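Local coordinates for fimbrial protein MyfA (Yersinia enterocolitica, PDB 5LND), which forms the major structural subunit of the Myf fimbriae, adhesive surface polymers that are a probable virulence factor of pathogenic serotypes, at residues F25-S30 against A84-A89. Residues are numbered along the deposited sequence; the frame is centred on the assembly and turned at random.
Sequences FHLVMS and ATFFLA
Strands 25-30 and 84-88 run antiparallel, their axes 4.7 Å apart at the closest and 159° between directions, with F25-F86 and L27-A84 as hydrogen-bonded pairs flanking the non-hydrogen-bonded pair H26-T85. All four backbone bonds are nearly straight: F86 N reaches F25 O at 2.8 Å from above the carbonyl plane, whereas L27 N meets A84 O almost along the C=O axis. F25, L27, A84 and F86 share the buried face. The F86 ring, with CG anti to the carbonyl carbon (chi1 -64°), lies alongside L27, whose CB touches ring atom CE2 of F86 edge-on at 3.9 Å. The F25 ring turns from F86, so apart from the backbone bonds the two side chains approach at their CB atoms, 4.2 Å apart. On the other, partly exposed face, H26, with CG anti to the backbone N (chi1 -177°), crosses T85 obliquely, giving a weak hydrogen bond of 3.5 Å between ND1 of H26 and OG1 of T85, in the imidazole plane. In this Ig-like sandwich strand 22-30 is the middle of three, between 3-8 and 81-88; F25 stacks on F6, F86 meets W73 edge-to-face, and L27 packs on V40 of strand 37-52 in the opposing sheet.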
loop_
_atom_site.group_PDB
_atom_site.type_symbol
_atom_site.label_atom_id
_atom_site.label_comp_id
_atom_site.label_asym_id
_atom_site.label_seq_id
_atom_site.Cartn_x
_atom_site.Cartn_y
_atom_site.Cartn_z
ATOM N N PHE B 25 4.593 -1.417 -17.585
ATOM C CA PHE B 25 5.928 -1.001 -17.998
ATOM C C PHE B 25 6.420 -1.824 -19.176
ATOM O O PHE B 25 6.050 -2.988 -19.330
ATOM C CB PHE B 25 6.938 -1.157 -16.854
ATOM C CG PHE B 25 6.699 -0.250 -15.678
ATOM C CD1 PHE B 25 6.836 1.127 -15.796
ATOM C CD2 PHE B 25 6.373 -0.780 -14.441
ATOM C CE1 PHE B 25 6.619 1.954 -14.704
ATOM C CE2 PHE B 25 6.173 0.042 -13.352
ATOM C CZ PHE B 25 6.294 1.409 -13.489
ATOM N N HIS B 26 7.271 -1.212 -19.993
ATOM C CA HIS B 26 7.925 -1.928 -21.074
ATOM C C HIS B 26 9.431 -1.750 -20.985
ATOM O O HIS B 26 9.919 -0.632 -20.797
ATOM C CB HIS B 26 7.421 -1.450 -22.428
ATOM C CG HIS B 26 8.010 -2.194 -23.588
ATOM N ND1 HIS B 26 7.694 -3.505 -23.874
ATOM C CD2 HIS B 26 8.892 -1.805 -24.542
ATOM C CE1 HIS B 26 8.354 -3.891 -24.951
ATOM N NE2 HIS B 26 9.088 -2.878 -25.376
ATOM N N LEU B 27 10.156 -2.856 -21.130
ATOM C CA LEU B 27 11.601 -2.862 -20.969
ATOM C C LEU B 27 12.276 -3.398 -22.215
ATOM O O LEU B 27 11.808 -4.371 -22.800
ATOM C CB LEU B 27 11.982 -3.737 -19.774
ATOM C CG LEU B 27 13.459 -4.128 -19.668
ATOM C CD1 LEU B 27 14.309 -2.947 -19.315
ATOM C CD2 LEU B 27 13.626 -5.223 -18.652
ATOM N N VAL B 28 13.369 -2.759 -22.626
ATOM C CA VAL B 28 14.165 -3.244 -23.747
ATOM C C VAL B 28 15.635 -3.298 -23.371
ATOM O O VAL B 28 16.237 -2.272 -23.072
ATOM C CB VAL B 28 14.005 -2.351 -24.990
ATOM C CG1 VAL B 28 14.809 -2.909 -26.140
ATOM C CG2 VAL B 28 12.548 -2.258 -25.378
ATOM N N MET B 29 16.211 -4.495 -23.389
ATOM C CA MET B 29 17.619 -4.672 -23.054
ATOM C C MET B 29 18.398 -5.114 -24.296
ATOM O O MET B 29 18.174 -6.203 -24.823
ATOM C CB MET B 29 17.775 -5.698 -21.921
ATOM C CG MET B 29 17.098 -5.314 -20.607
ATOM S SD MET B 29 17.001 -6.640 -19.397
ATOM C CE MET B 29 15.780 -7.703 -20.144
ATOM N N SER B 30 19.316 -4.266 -24.752
ATOM C CA SER B 30 20.025 -4.512 -26.001
ATOM C C SER B 30 21.535 -4.691 -25.877
ATOM O O SER B 30 22.190 -4.025 -25.072
ATOM C CB SER B 30 19.736 -3.393 -26.999
ATOM O OG SER B 30 18.380 -3.406 -27.385
ATOM N N ALA B 84 10.536 -7.014 -22.682
ATOM C CA ALA B 84 9.637 -7.555 -21.671
ATOM C C ALA B 84 8.595 -6.519 -21.319
ATOM O O ALA B 84 8.915 -5.338 -21.198
ATOM C CB ALA B 84 10.401 -7.969 -20.440
ATOM N N THR B 85 7.349 -6.960 -21.172
ATOM C CA THR B 85 6.301 -6.105 -20.624
ATOM C C THR B 85 5.984 -6.560 -19.207
ATOM O O THR B 85 5.867 -7.756 -18.944
ATOM C CB THR B 85 5.021 -6.143 -21.465
ATOM O OG1 THR B 85 5.330 -5.832 -22.826
ATOM C CG2 THR B 85 4.007 -5.135 -20.948
ATOM N N PHE B 86 5.864 -5.608 -18.292
ATOM C CA PHE B 86 5.469 -5.927 -16.935
ATOM C C PHE B 86 4.022 -5.517 -16.748
ATOM O O PHE B 86 3.669 -4.350 -16.934
ATOM C CB PHE B 86 6.381 -5.230 -15.925
ATOM C CG PHE B 86 7.807 -5.695 -15.984
ATOM C CD1 PHE B 86 8.255 -6.709 -15.148
ATOM C CD2 PHE B 86 8.703 -5.118 -16.882
ATOM C CE1 PHE B 86 9.574 -7.143 -15.202
ATOM C CE2 PHE B 86 10.025 -5.548 -16.948
ATOM C CZ PHE B 86 10.457 -6.562 -16.105
ATOM N N PHE B 87 3.185 -6.485 -16.398
ATOM C CA PHE B 87 1.760 -6.239 -16.311
ATOM C C PHE B 87 1.244 -6.451 -14.893
ATOM O O PHE B 87 1.908 -7.080 -14.069
ATOM C CB PHE B 87 1.012 -7.143 -17.289
ATOM C CG PHE B 87 1.148 -8.603 -16.982
ATOM C CD1 PHE B 87 0.298 -9.217 -16.080
ATOM C CD2 PHE B 87 2.131 -9.363 -17.597
ATOM C CE1 PHE B 87 0.429 -10.548 -15.792
ATOM C CE2 PHE B 87 2.268 -10.703 -17.311
ATOM C CZ PHE B 87 1.414 -11.297 -16.405
ATOM N N LEU B 88 0.059 -5.914 -14.617
ATOM C CA LEU B 88 -0.625 -6.149 -13.356
ATOM C C LEU B 88 -1.575 -7.322 -13.562
ATOM O O LEU B 88 -2.169 -7.452 -14.625
ATOM C CB LEU B 88 -1.393 -4.906 -12.943
ATOM C CG LEU B 88 -0.594 -3.613 -12.934
ATOM C CD1 LEU B 88 -1.440 -2.482 -12.392
ATOM C CD2 LEU B 88 0.678 -3.784 -12.124
ATOM N N ALA B 89 -1.712 -8.187 -12.565
ATOM C CA ALA B 89 -2.558 -9.359 -12.733
ATOM C C ALA B 89 -4.040 -8.986 -12.755
ATOM O O ALA B 89 -4.472 -8.028 -12.112
ATOM C CB ALA B 89 -2.273 -10.393 -11.661
#